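Local coordinates for protein CofB (Escherichia coli, PDB 5AX6) that serves as the minor pilin subunit of the CFA/III type IVb pilus and, as a homotrimer, probably takes part in pilus assembly, at residues R84-R89 with P109-P113; I350-F354 with F423-N429; Y438-I444 with T456-F462. All coordinates share one frame; numbering follows the deposited sequence.

Contact 1 of 3, residues R84-R89 with P109-P113; sequences RIFFTR and PCEEP
Arg84 reaches residues 109-113 on a chain extended as far as NE, with CG anti to the backbone N (chi1 -163°). This brings the guanidinium side-on against the carbonyl of Pro109, which it grips with two nitrogens. Arg84 NE lies 3.1 Å from Pro109 O, almost in line with the C=O bond. Arg84 NH2 is 2.9 Å from Pro109 O, which lies close to the guanidinium plane. A weak third bond runs from Arg84 NE to Cys110 O. One face of the guanidinium rests on Glu112 CA, which stands 3.5 Å above its centre. The Glu112 side chain crosses that of Arg84 at about a right angle. Glu112 OE1 is 4.3 Å from Arg84 NH1 and well out of the guanidinium plane. No N-H points at it; a water accepts from Arg84 NH1 and donates to Glu112 OE1. The direct charge partner of Arg84 NH1 is Glu17 on helix 4-25.

Both segments belong to the long loop between strands 75-76 and 121-130 of the pilin domain. The disulfide Cys92-Cys110 ties it together.

Residues 84-87 form a turn closed by Phe87 N on Arg84 O. Thr88 OG1 donates to Arg84 O at 2.9 Å, from the face opposite Phe87 N. A second water donates to both Thr88 OG1 and Cys110 O. Arg89 NH2 approaches Cys110 SG to 3.7 Å, while salt bridges to Glu102 and Asp106 hold its guanidinium.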
ATOM      1  N   ARG A  84      23.716 -28.090  22.785  1.00 19.90           N
ATOM      2  CA  ARG A  84      22.448 -27.443  22.463  1.00 19.41           C
ATOM      3  C   ARG A  84      22.182 -26.210  23.322  1.00 19.97           C
ATOM      4  O   ARG A  84      21.541 -25.257  22.864  1.00 19.00           O
ATOM      5  CB  ARG A  84      21.273 -28.428  22.593  1.00 21.63           C
ATOM      6  CG  ARG A  84      20.028 -27.918  21.868  1.00 21.41           C
ATOM      7  CD  ARG A  84      18.817 -28.858  21.971  1.00 17.89           C
ATOM      8  NE  ARG A  84      17.722 -28.381  21.121  1.00 17.60           N
ATOM      9  CZ  ARG A  84      17.576 -28.707  19.844  1.00 22.48           C
ATOM     10  NH1 ARG A  84      18.442 -29.534  19.269  1.00 20.54           N
ATOM     11  NH2 ARG A  84      16.563 -28.214  19.143  1.00 19.47           N
ATOM     12  N   ILE A  85      22.676 -26.201  24.555  1.00 20.89           N
ATOM     13  CA  ILE A  85      22.387 -25.074  25.441  1.00 19.28           C
ATOM     14  C   ILE A  85      22.954 -23.757  24.923  1.00 20.23           C
ATOM     15  O   ILE A  85      22.401 -22.697  25.197  1.00 18.70           O
ATOM     16  CB  ILE A  85      22.907 -25.318  26.877  1.00 26.67           C
ATOM     17  CG1 ILE A  85      24.422 -25.169  26.950  1.00 33.37           C
ATOM     18  CG2 ILE A  85      22.450 -26.698  27.388  1.00 24.92           C
ATOM     19  CD1 ILE A  85      24.957 -25.142  28.369  1.00 40.82           C
ATOM     20  N   PHE A  86      24.025 -23.813  24.142  1.00 18.97           N
ATOM     21  CA  PHE A  86      24.624 -22.573  23.640  1.00 17.87           C
ATOM     22  C   PHE A  86      23.900 -21.992  22.422  1.00 17.13           C
ATOM     23  O   PHE A  86      24.139 -20.844  22.041  1.00 20.60           O
ATOM     24  CB  PHE A  86      26.103 -22.828  23.322  1.00 16.47           C
ATOM     25  CG  PHE A  86      26.866 -23.316  24.515  1.00 24.18           C
ATOM     26  CD1 PHE A  86      27.299 -22.419  25.477  1.00 26.71           C
ATOM     27  CD2 PHE A  86      27.090 -24.678  24.718  1.00 22.28           C
ATOM     28  CE1 PHE A  86      27.980 -22.859  26.600  1.00 30.79           C
ATOM     29  CE2 PHE A  86      27.777 -25.117  25.848  1.00 21.08           C
ATOM     30  CZ  PHE A  86      28.212 -24.208  26.785  1.00 30.55           C
ATOM     31  N   PHE A  87      23.015 -22.777  21.823  1.00 16.95           N
ATOM     32  CA  PHE A  87      22.255 -22.324  20.664  1.00 16.63           C
ATOM     33  C   PHE A  87      20.769 -22.212  20.968  1.00 18.87           C
ATOM     34  O   PHE A  87      19.947 -22.075  20.058  1.00 18.53           O
ATOM     35  CB  PHE A  87      22.479 -23.268  19.493  1.00 17.37           C
ATOM     36  CG  PHE A  87      23.898 -23.290  19.041  1.00 17.86           C
ATOM     37  CD1 PHE A  87      24.366 -22.317  18.169  1.00 25.23           C
ATOM     38  CD2 PHE A  87      24.777 -24.249  19.524  1.00 17.00           C
ATOM     39  CE1 PHE A  87      25.690 -22.308  17.765  1.00 27.04           C
ATOM     40  CE2 PHE A  87      26.103 -24.257  19.128  1.00 21.28           C
ATOM     41  CZ  PHE A  87      26.566 -23.278  18.244  1.00 20.95           C
ATOM     42  N   THR A  88      20.433 -22.268  22.252  1.00 17.69           N
ATOM     43  CA  THR A  88      19.043 -22.088  22.669  1.00 16.38           C
ATOM     44  C   THR A  88      18.963 -21.063  23.798  1.00 18.06           C
ATOM     45  O   THR A  88      19.966 -20.741  24.411  1.00 15.53           O
ATOM     46  CB  THR A  88      18.401 -23.422  23.112  1.00 18.97           C
ATOM     47  OG1 THR A  88      19.241 -24.067  24.080  1.00 17.76           O
ATOM     48  CG2 THR A  88      18.225 -24.339  21.904  1.00 19.47           C
ATOM     49  N   ARG A  89      17.774 -20.532  24.054  1.00 17.10           N
ATOM     50  CA  ARG A  89      17.641 -19.464  25.047  1.00 20.73           C
ATOM     51  C   ARG A  89      18.105 -19.882  26.434  1.00 20.27           C
ATOM     52  O   ARG A  89      17.854 -21.004  26.874  1.00 20.69           O
ATOM     53  CB  ARG A  89      16.193 -18.989  25.134  1.00 18.89           C
ATOM     54  CG  ARG A  89      15.669 -18.314  23.873  1.00 22.13           C
ATOM     55  CD  ARG A  89      14.223 -17.847  24.070  1.00 21.35           C
ATOM     56  NE  ARG A  89      13.326 -18.959  24.403  1.00 24.16           N
ATOM     57  CZ  ARG A  89      12.805 -19.179  25.610  1.00 22.01           C
ATOM     58  NH1 ARG A  89      13.085 -18.366  26.621  1.00 20.45           N
ATOM     59  NH2 ARG A  89      12.002 -20.223  25.810  1.00 24.86           N
ATOM     60  N   PRO A 109      14.235 -25.204  18.726  1.00 20.60           N
ATOM     61  CA  PRO A 109      13.466 -25.411  19.962  1.00 23.50           C
ATOM     62  C   PRO A 109      14.350 -25.715  21.171  1.00 22.66           C
ATOM     63  O   PRO A 109      15.411 -26.322  21.025  1.00 19.88           O
ATOM     64  CB  PRO A 109      12.566 -26.613  19.627  1.00 24.24           C
ATOM     65  CG  PRO A 109      13.083 -27.180  18.334  1.00 31.31           C
ATOM     66  CD  PRO A 109      13.766 -26.053  17.619  1.00 21.84           C
ATOM     67  N   CYS A 110      13.913 -25.303  22.357  1.00 20.87           N
ATOM     68  CA  CYS A 110      14.607 -25.649  23.585  1.00 23.92           C
ATOM     69  C   CYS A 110      14.854 -27.141  23.670  1.00 23.39           C
ATOM     70  O   CYS A 110      15.960 -27.601  23.964  1.00 21.27           O
ATOM     71  CB  CYS A 110      13.788 -25.196  24.797  1.00 24.90           C
ATOM     72  SG  CYS A 110      13.641 -23.399  24.886  1.00 30.25           S
ATOM     73  N   GLU A 111      13.801 -27.895  23.403  1.00 23.12           N
ATOM     74  CA  GLU A 111      13.875 -29.341  23.454  1.00 20.84           C
ATOM     75  C   GLU A 111      14.115 -29.866  22.050  1.00 22.62           C
ATOM     76  O   GLU A 111      13.403 -29.488  21.123  1.00 25.43           O
ATOM     77  CB  GLU A 111      12.575 -29.895  24.045  1.00 29.28           C
ATOM     78  CG  GLU A 111      12.514 -31.394  24.170  1.00 34.78           C
ATOM     79  CD  GLU A 111      11.229 -31.840  24.859  1.00 36.40           C
ATOM     80  OE1 GLU A 111      10.495 -30.965  25.378  1.00 31.01           O
ATOM     81  OE2 GLU A 111      10.970 -33.060  24.879  1.00 43.85           O
ATOM     82  N   GLU A 112      15.121 -30.719  21.879  1.00 23.76           N
ATOM     83  CA  GLU A 112      15.316 -31.347  20.580  1.00 25.82           C
ATOM     84  C   GLU A 112      14.046 -32.075  20.186  1.00 27.49           C
ATOM     85  O   GLU A 112      13.440 -32.740  21.024  1.00 27.78           O
ATOM     86  CB  GLU A 112      16.494 -32.320  20.605  1.00 28.55           C
ATOM     87  CG  GLU A 112      16.774 -32.970  19.241  1.00 26.85           C
ATOM     88  CD  GLU A 112      17.864 -34.027  19.305  1.00 35.02           C
ATOM     89  OE1 GLU A 112      19.009 -33.734  18.880  1.00 34.37           O
ATOM     90  OE2 GLU A 112      17.571 -35.148  19.784  1.00 35.70           O
ATOM     91  N   PRO A 113      13.628 -31.929  18.918  1.00 27.05           N
ATOM     92  CA  PRO A 113      12.472 -32.646  18.366  1.00 33.15           C
ATOM     93  C   PRO A 113      12.477 -34.124  18.755  1.00 32.69           C
ATOM     94  O   PRO A 113      13.460 -34.832  18.533  1.00 30.88           O
ATOM     95  CB  PRO A 113      12.643 -32.463  16.860  1.00 32.52           C
ATOM     96  CG  PRO A 113      13.257 -31.087  16.749  1.00 26.69           C
ATOM     97  CD  PRO A 113      14.188 -30.963  17.953  1.00 28.28           C
TER
HETATM   98  O   HOH W   1      20.237 -31.588  20.245  1.00 24.40           O
HETATM   99  O   HOH W   2      18.253 -26.554  25.021  1.00 29.32           O

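Contact 2 of 3, residues I350-F354 with F423-N429; sequences IYAAF and FSSLAGN
Tyr351 meets the loop 423-429 with both its hydroxyl and a ring face. The hydroxyl donates to Phe423 O, with Tyr351 OH 2.6 Å from that oxygen. It arrives in the carbonyl plane, on a lone pair. Phe423 O also lies at the ring edge, as does Ser424 O. Over one face sits Leu426 CB, 3.9 Å from the centroid of the Tyr351 ring and only 9° off its normal, a CH-pi contact. Leu426 CD1 adds a contact at the rim, 3.8 Å from Tyr351 CE1.

Two residues along the strand, Ala353 sends its methyl to the same loop. Ala353 CB lies 3.5 Å from Phe423 O and 3.7 Å from Ser424 CA. A water bridges the backbones by accepting from Ala353 N and donating to Ser424 O.

The next shell fixes these groups. The side chain of Tyr351 leaves the strand with CG anti to the backbone N (chi1 176°), and its hydroxyl has a second partner in Ser479 OG. Strand 341-353 pairs with strand 478-487, and Phe423 bonds through its backbone to Lys476. Beyond the loop lies the second subunit, where Asn447 and Thr492 bond the backbone of Ala427.

Two polar partners and a covered face are likely to restrict how the phenol turns. It ties the loop 423-429, part of the trimer interface, to strand 341-353 near its end.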
ATOM      1  N   ILE A 350     -32.043  15.790  -7.445  1.00 16.88           N
ATOM      2  CA  ILE A 350     -32.343  16.741  -8.505  1.00 17.03           C
ATOM      3  C   ILE A 350     -33.640  17.461  -8.171  1.00 17.28           C
ATOM      4  O   ILE A 350     -34.621  16.819  -7.817  1.00 17.10           O
ATOM      5  CB  ILE A 350     -32.494  16.021  -9.868  1.00 19.67           C
ATOM      6  CG1 ILE A 350     -31.177  15.364 -10.279  1.00 24.87           C
ATOM      7  CG2 ILE A 350     -32.972  16.985 -10.932  1.00 25.86           C
ATOM      8  CD1 ILE A 350     -31.340  14.247 -11.345  1.00 28.04           C
ATOM      9  N   TYR A 351     -33.645  18.789  -8.254  1.00 15.94           N
ATOM     10  CA  TYR A 351     -34.893  19.545  -8.096  1.00 16.42           C
ATOM     11  C   TYR A 351     -35.523  19.772  -9.469  1.00 18.95           C
ATOM     12  O   TYR A 351     -34.846  20.218 -10.401  1.00 19.86           O
ATOM     13  CB  TYR A 351     -34.646  20.892  -7.393  1.00 15.59           C
ATOM     14  CG  TYR A 351     -35.909  21.749  -7.309  1.00 16.58           C
ATOM     15  CD1 TYR A 351     -36.747  21.678  -6.206  1.00 17.66           C
ATOM     16  CD2 TYR A 351     -36.261  22.607  -8.341  1.00 20.18           C
ATOM     17  CE1 TYR A 351     -37.902  22.437  -6.130  1.00 18.42           C
ATOM     18  CE2 TYR A 351     -37.418  23.369  -8.275  1.00 20.78           C
ATOM     19  CZ  TYR A 351     -38.228  23.284  -7.170  1.00 18.95           C
ATOM     20  OH  TYR A 351     -39.372  24.036  -7.085  1.00 20.83           O
ATOM     21  N   ALA A 352     -36.813  19.491  -9.607  1.00 17.64           N
ATOM     22  CA  ALA A 352     -37.475  19.744 -10.890  1.00 21.42           C
ATOM     23  C   ALA A 352     -38.957  19.955 -10.700  1.00 19.04           C
ATOM     24  O   ALA A 352     -39.576  19.342  -9.832  1.00 16.88           O
ATOM     25  CB  ALA A 352     -37.227  18.589 -11.859  1.00 22.28           C
ATOM     26  N   ALA A 353     -39.513  20.855 -11.500  1.00 19.04           N
ATOM     27  CA  ALA A 353     -40.947  21.012 -11.574  1.00 16.93           C
ATOM     28  C   ALA A 353     -41.434  20.332 -12.855  1.00 20.94           C
ATOM     29  O   ALA A 353     -40.671  20.155 -13.810  1.00 21.42           O
ATOM     30  CB  ALA A 353     -41.333  22.477 -11.551  1.00 17.35           C
ATOM     31  N   PHE A 354     -42.688  19.905 -12.858  1.00 20.28           N
ATOM     32  CA  PHE A 354     -43.321  19.489 -14.104  1.00 21.71           C
ATOM     33  C   PHE A 354     -43.523  20.760 -14.943  1.00 23.71           C
ATOM     34  O   PHE A 354     -43.346  21.878 -14.433  1.00 20.82           O
ATOM     35  CB  PHE A 354     -44.626  18.746 -13.820  1.00 22.98           C
ATOM     36  CG  PHE A 354     -44.432  17.501 -12.988  1.00 21.10           C
ATOM     37  CD1 PHE A 354     -44.077  16.299 -13.585  1.00 19.48           C
ATOM     38  CD2 PHE A 354     -44.580  17.542 -11.613  1.00 19.74           C
ATOM     39  CE1 PHE A 354     -43.884  15.156 -12.827  1.00 18.71           C
ATOM     40  CE2 PHE A 354     -44.385  16.402 -10.846  1.00 19.20           C
ATOM     41  CZ  PHE A 354     -44.043  15.205 -11.453  1.00 18.57           C
ATOM     42  N   PHE A 423     -43.139  26.693 -10.127  1.00 21.30           N
ATOM     43  CA  PHE A 423     -42.093  26.251  -9.206  1.00 22.47           C
ATOM     44  C   PHE A 423     -40.859  25.751  -9.953  1.00 22.03           C
ATOM     45  O   PHE A 423     -40.055  24.981  -9.417  1.00 19.37           O
ATOM     46  CB  PHE A 423     -42.645  25.165  -8.266  1.00 20.14           C
ATOM     47  CG  PHE A 423     -43.767  25.643  -7.375  1.00 21.75           C
ATOM     48  CD1 PHE A 423     -43.793  26.954  -6.909  1.00 22.03           C
ATOM     49  CD2 PHE A 423     -44.786  24.786  -6.994  1.00 17.98           C
ATOM     50  CE1 PHE A 423     -44.821  27.403  -6.095  1.00 22.27           C
ATOM     51  CE2 PHE A 423     -45.830  25.220  -6.164  1.00 22.09           C
ATOM     52  CZ  PHE A 423     -45.853  26.533  -5.720  1.00 24.76           C
ATOM     53  N   SER A 424     -40.679  26.214 -11.184  1.00 18.31           N
ATOM     54  CA  SER A 424     -39.579  25.719 -11.996  1.00 20.49           C
ATOM     55  C   SER A 424     -38.210  26.103 -11.417  1.00 24.26           C
ATOM     56  O   SER A 424     -37.218  25.420 -11.671  1.00 21.93           O
ATOM     57  CB  SER A 424     -39.712  26.224 -13.442  1.00 27.36           C
ATOM     58  OG  SER A 424     -39.572  27.629 -13.508  1.00 30.98           O
ATOM     59  N   SER A 425     -38.157  27.186 -10.638  1.00 25.00           N
ATOM     60  CA  SER A 425     -36.908  27.618  -9.999  1.00 24.85           C
ATOM     61  C   SER A 425     -37.073  27.731  -8.497  1.00 19.72           C
ATOM     62  O   SER A 425     -37.820  28.571  -8.008  1.00 19.40           O
ATOM     63  CB  SER A 425     -36.437  28.956 -10.564  1.00 34.92           C
ATOM     64  OG  SER A 425     -36.244  28.857 -11.963  1.00 39.50           O
ATOM     65  N   LEU A 426     -36.363  26.872  -7.773  1.00 19.03           N
ATOM     66  CA  LEU A 426     -36.499  26.786  -6.324  1.00 19.83           C
ATOM     67  C   LEU A 426     -36.268  28.133  -5.620  1.00 16.18           C
ATOM     68  O   LEU A 426     -36.892  28.425  -4.601  1.00 18.46           O
ATOM     69  CB  LEU A 426     -35.518  25.736  -5.789  1.00 20.73           C
ATOM     70  CG  LEU A 426     -35.430  25.532  -4.275  1.00 17.88           C
ATOM     71  CD1 LEU A 426     -36.796  25.144  -3.687  1.00 17.76           C
ATOM     72  CD2 LEU A 426     -34.346  24.489  -3.971  1.00 15.40           C
ATOM     73  N   ALA A 427     -35.378  28.956  -6.165  1.00 20.76           N
ATOM     74  CA  ALA A 427     -35.059  30.238  -5.529  1.00 22.69           C
ATOM     75  C   ALA A 427     -36.167  31.278  -5.713  1.00 22.38           C
ATOM     76  O   ALA A 427     -36.174  32.315  -5.037  1.00 21.13           O
ATOM     77  CB  ALA A 427     -33.731  30.785  -6.062  1.00 20.56           C
ATOM     78  N   GLY A 428     -37.111  31.002  -6.604  1.00 20.69           N
ATOM     79  CA  GLY A 428     -38.204  31.939  -6.832  1.00 22.20           C
ATOM     80  C   GLY A 428     -39.608  31.384  -6.680  1.00 24.01           C
ATOM     81  O   GLY A 428     -40.554  31.935  -7.260  1.00 22.93           O
ATOM     82  N   ASN A 429     -39.771  30.326  -5.881  1.00 19.27           N
ATOM     83  CA  ASN A 429     -41.075  29.665  -5.762  1.00 22.46           C
ATOM     84  C   ASN A 429     -42.187  30.559  -5.188  1.00 23.30           C
ATOM     85  O   ASN A 429     -43.356  30.378  -5.506  1.00 22.97           O
ATOM     86  CB  ASN A 429     -40.958  28.389  -4.906  1.00 20.41           C
ATOM     87  CG  ASN A 429     -40.394  27.196  -5.697  1.00 22.45           C
ATOM     88  OD1 ASN A 429     -40.259  27.256  -6.920  1.00 21.36           O
ATOM     89  ND2 ASN A 429     -40.081  26.101  -4.993  1.00 20.46           N
TER
HETATM   90  O   HOH W   3     -37.657  22.608 -13.014  1.00 23.94           O

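Contact 3 of 3, residues Y438-I444 with T456-F462; sequences YLSGTAI and TATMGVF
Strands 438-448 and 452-463 form a beta hairpin in the C-terminal domain, and residues 438-444 and 456-462 pair antiparallel within it. The segment axes approach to 4.7 Å. Tyr438 and Phe462 form a hydrogen-bonded pair, with Tyr438 N 2.9 Å from Phe462 O. Their rings lie side by side and point the same way; Tyr438 CD2 touches the edge of the Phe462 ring at CD2, 3.6 Å away. The planes are 36° apart.

A beta bulge interrupts the ladder. Ser440 and Gly441 together face Gly460: Ser440 N bonds to Gly460 O (2.8 Å), and Gly460 N to Gly441 O (3.1 Å). A side chain on Gly460 would run into Ser440 CB, and the backbone angles of Gly441 call for glycine.

Past the bulge, Thr458 O takes two donors. Ala443 N reaches it in the carbonyl plane. Thr442 OG1, anti to its own nitrogen (chi1 178°), lies 2.9 Å from Thr458 O, above the carbonyl plane. With a valine here the hydroxyl bond is gone, which would probably leave Thr458 O with Ala443 N as its one donor from the partner segment. Leu439 CD1 packs on Met459 SD, 3.9 Å away.

Leu439, Thr442, Ile444, Ala457 and Met459 face strands 398-409 and 478-487. Strand 468-473 pairs with 452-463 on its other edge, and Gly441 and Thr442 continue the sheet into a strand of the third subunit.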
ATOM      1  N   TYR A 438     -58.886  24.748  -3.526  1.00 24.58           N
ATOM      2  CA  TYR A 438     -58.648  23.751  -2.484  1.00 26.15           C
ATOM      3  C   TYR A 438     -57.916  22.563  -3.088  1.00 29.75           C
ATOM      4  O   TYR A 438     -58.282  22.073  -4.148  1.00 24.68           O
ATOM      5  CB  TYR A 438     -59.946  23.265  -1.842  1.00 29.17           C
ATOM      6  CG  TYR A 438     -60.885  24.363  -1.417  1.00 30.44           C
ATOM      7  CD1 TYR A 438     -60.412  25.625  -1.089  1.00 28.59           C
ATOM      8  CD2 TYR A 438     -62.252  24.135  -1.346  1.00 29.08           C
ATOM      9  CE1 TYR A 438     -61.282  26.641  -0.701  1.00 34.53           C
ATOM     10  CE2 TYR A 438     -63.129  25.141  -0.969  1.00 33.78           C
ATOM     11  CZ  TYR A 438     -62.637  26.388  -0.647  1.00 36.79           C
ATOM     12  OH  TYR A 438     -63.508  27.381  -0.269  1.00 34.79           O
ATOM     13  N   LEU A 439     -56.878  22.105  -2.408  1.00 24.40           N
ATOM     14  CA  LEU A 439     -56.104  20.973  -2.894  1.00 21.34           C
ATOM     15  C   LEU A 439     -56.800  19.643  -2.586  1.00 24.83           C
ATOM     16  O   LEU A 439     -57.247  19.422  -1.459  1.00 24.85           O
ATOM     17  CB  LEU A 439     -54.717  21.014  -2.248  1.00 23.46           C
ATOM     18  CG  LEU A 439     -53.594  20.136  -2.755  1.00 31.81           C
ATOM     19  CD1 LEU A 439     -53.339  20.437  -4.229  1.00 26.15           C
ATOM     20  CD2 LEU A 439     -52.364  20.423  -1.892  1.00 25.79           C
ATOM     21  N   SER A 440     -56.905  18.761  -3.578  1.00 22.56           N
ATOM     22  CA  SER A 440     -57.340  17.387  -3.317  1.00 25.86           C
ATOM     23  C   SER A 440     -56.125  16.479  -3.143  1.00 26.65           C
ATOM     24  O   SER A 440     -56.218  15.379  -2.579  1.00 26.87           O
ATOM     25  CB  SER A 440     -58.221  16.864  -4.444  1.00 22.21           C
ATOM     26  OG  SER A 440     -59.474  17.523  -4.438  1.00 31.76           O
ATOM     27  N   GLY A 441     -54.989  16.942  -3.650  1.00 24.44           N
ATOM     28  CA  GLY A 441     -53.747  16.200  -3.532  1.00 26.32           C
ATOM     29  C   GLY A 441     -53.105  15.897  -4.867  1.00 25.84           C
ATOM     30  O   GLY A 441     -53.461  16.484  -5.882  1.00 23.19           O
ATOM     31  N   THR A 442     -52.157  14.963  -4.868  1.00 25.03           N
ATOM     32  CA  THR A 442     -51.460  14.615  -6.094  1.00 23.08           C
ATOM     33  C   THR A 442     -51.028  13.157  -6.082  1.00 23.84           C
ATOM     34  O   THR A 442     -50.641  12.607  -5.041  1.00 19.22           O
ATOM     35  CB  THR A 442     -50.219  15.523  -6.323  1.00 24.77           C
ATOM     36  OG1 THR A 442     -49.544  15.121  -7.522  1.00 23.31           O
ATOM     37  CG2 THR A 442     -49.246  15.410  -5.161  1.00 22.20           C
ATOM     38  N   ALA A 443     -51.120  12.535  -7.249  1.00 20.63           N
ATOM     39  CA  ALA A 443     -50.595  11.203  -7.462  1.00 18.46           C
ATOM     40  C   ALA A 443     -49.379  11.314  -8.363  1.00 21.73           C
ATOM     41  O   ALA A 443     -49.485  11.768  -9.504  1.00 22.05           O
ATOM     42  CB  ALA A 443     -51.664  10.287  -8.086  1.00 26.27           C
ATOM     43  N   ILE A 444     -48.219  10.908  -7.850  1.00 17.16           N
ATOM     44  CA  ILE A 444     -46.989  11.005  -8.617  1.00 18.94           C
ATOM     45  C   ILE A 444     -46.522   9.601  -8.959  1.00 19.41           C
ATOM     46  O   ILE A 444     -46.355   8.756  -8.084  1.00 18.84           O
ATOM     47  CB  ILE A 444     -45.895  11.781  -7.853  1.00 15.10           C
ATOM     48  CG1 ILE A 444     -46.358  13.235  -7.639  1.00 21.70           C
ATOM     49  CG2 ILE A 444     -44.598  11.774  -8.650  1.00 17.05           C
ATOM     50  CD1 ILE A 444     -45.604  14.020  -6.540  1.00 18.47           C
ATOM     51  N   THR A 456     -44.440  11.452 -13.901  1.00 16.69           N
ATOM     52  CA  THR A 456     -45.652  12.188 -14.241  1.00 19.23           C
ATOM     53  C   THR A 456     -46.506  12.349 -13.010  1.00 20.15           C
ATOM     54  O   THR A 456     -46.265  11.693 -11.999  1.00 20.03           O
ATOM     55  CB  THR A 456     -46.472  11.477 -15.317  1.00 20.28           C
ATOM     56  OG1 THR A 456     -46.816  10.163 -14.845  1.00 22.27           O
ATOM     57  CG2 THR A 456     -45.673  11.374 -16.603  1.00 19.71           C
ATOM     58  N   ALA A 457     -47.511  13.211 -13.098  1.00 18.20           N
ATOM     59  CA  ALA A 457     -48.332  13.525 -11.941  1.00 21.14           C
ATOM     60  C   ALA A 457     -49.701  14.037 -12.339  1.00 20.93           C
ATOM     61  O   ALA A 457     -49.833  14.781 -13.317  1.00 22.33           O
ATOM     62  CB  ALA A 457     -47.624  14.568 -11.064  1.00 20.58           C
ATOM     63  N   THR A 458     -50.717  13.658 -11.574  1.00 19.53           N
ATOM     64  CA  THR A 458     -51.999  14.353 -11.663  1.00 20.70           C
ATOM     65  C   THR A 458     -52.250  15.069 -10.346  1.00 27.51           C
ATOM     66  O   THR A 458     -51.813  14.604  -9.293  1.00 26.23           O
ATOM     67  CB  THR A 458     -53.174  13.395 -11.971  1.00 23.54           C
ATOM     68  OG1 THR A 458     -53.252  12.396 -10.948  1.00 25.91           O
ATOM     69  CG2 THR A 458     -52.962  12.715 -13.314  1.00 25.72           C
ATOM     70  N   MET A 459     -52.946  16.201 -10.414  1.00 22.79           N
ATOM     71  CA  MET A 459     -53.348  16.944  -9.227  1.00 24.06           C
ATOM     72  C   MET A 459     -54.839  17.229  -9.294  1.00 25.69           C
ATOM     73  O   MET A 459     -55.339  17.638 -10.336  1.00 27.96           O
ATOM     74  CB  MET A 459     -52.579  18.269  -9.114  1.00 24.83           C
ATOM     75  CG  MET A 459     -52.969  19.119  -7.890  1.00 29.77           C
ATOM     76  SD  MET A 459     -52.241  20.780  -7.905  1.00 31.60           S
ATOM     77  CE  MET A 459     -50.601  20.358  -8.473  1.00 21.96           C
ATOM     78  N   GLY A 460     -55.536  17.025  -8.183  1.00 21.98           N
ATOM     79  CA  GLY A 460     -56.934  17.397  -8.071  1.00 28.54           C
ATOM     80  C   GLY A 460     -57.076  18.733  -7.374  1.00 25.35           C
ATOM     81  O   GLY A 460     -56.484  18.957  -6.318  1.00 23.68           O
ATOM     82  N   VAL A 461     -57.863  19.628  -7.969  1.00 26.53           N
ATOM     83  CA  VAL A 461     -58.077  20.962  -7.422  1.00 24.62           C
ATOM     84  C   VAL A 461     -59.550  21.359  -7.542  1.00 30.27           C
ATOM     85  O   VAL A 461     -60.169  21.143  -8.581  1.00 27.37           O
ATOM     86  CB  VAL A 461     -57.192  22.007  -8.144  1.00 23.88           C
ATOM     87  CG1 VAL A 461     -57.610  23.435  -7.778  1.00 23.21           C
ATOM     88  CG2 VAL A 461     -55.700  21.770  -7.821  1.00 23.11           C
ATOM     89  N   PHE A 462     -60.109  21.911  -6.472  1.00 25.22           N
ATOM     90  CA  PHE A 462     -61.447  22.486  -6.539  1.00 29.87           C
ATOM     91  C   PHE A 462     -61.360  23.999  -6.589  1.00 28.87           C
ATOM     92  O   PHE A 462     -60.724  24.611  -5.740  1.00 28.84           O
ATOM     93  CB  PHE A 462     -62.303  22.059  -5.347  1.00 24.87           C
ATOM     94  CG  PHE A 462     -63.683  22.680  -5.349  1.00 30.68           C
ATOM     95  CD1 PHE A 462     -64.652  22.232  -6.232  1.00 35.29           C
ATOM     96  CD2 PHE A 462     -63.993  23.722  -4.489  1.00 31.89           C
ATOM     97  CE1 PHE A 462     -65.917  22.808  -6.245  1.00 38.69           C
ATOM     98  CE2 PHE A 462     -65.256  24.299  -4.494  1.00 34.99           C
ATOM     99  CZ  PHE A 462     -66.215  23.842  -5.375  1.00 38.16           C
TER

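The three contacts follow one another along the chain and lie at two ends of a long molecule. Contact 1 is in the pilin domain, beside helix 4-25. Contacts 2 and 3 are in the C-terminal domain, across the chain's centre, with their centres about 82 and 88 Å from that of contact 1. Between these two the centres are about 17 Å apart. They touch where Phe354, just after strand 341-353, packs on Thr456 and Ala457 of strand 452-463; Phe354 CZ comes to 3.7 Å from Ala457 CB. Of the three, the two C-terminal contacts lie where subunits of the trimer meet, while contact 1 is internal to the pilin domain of one chain.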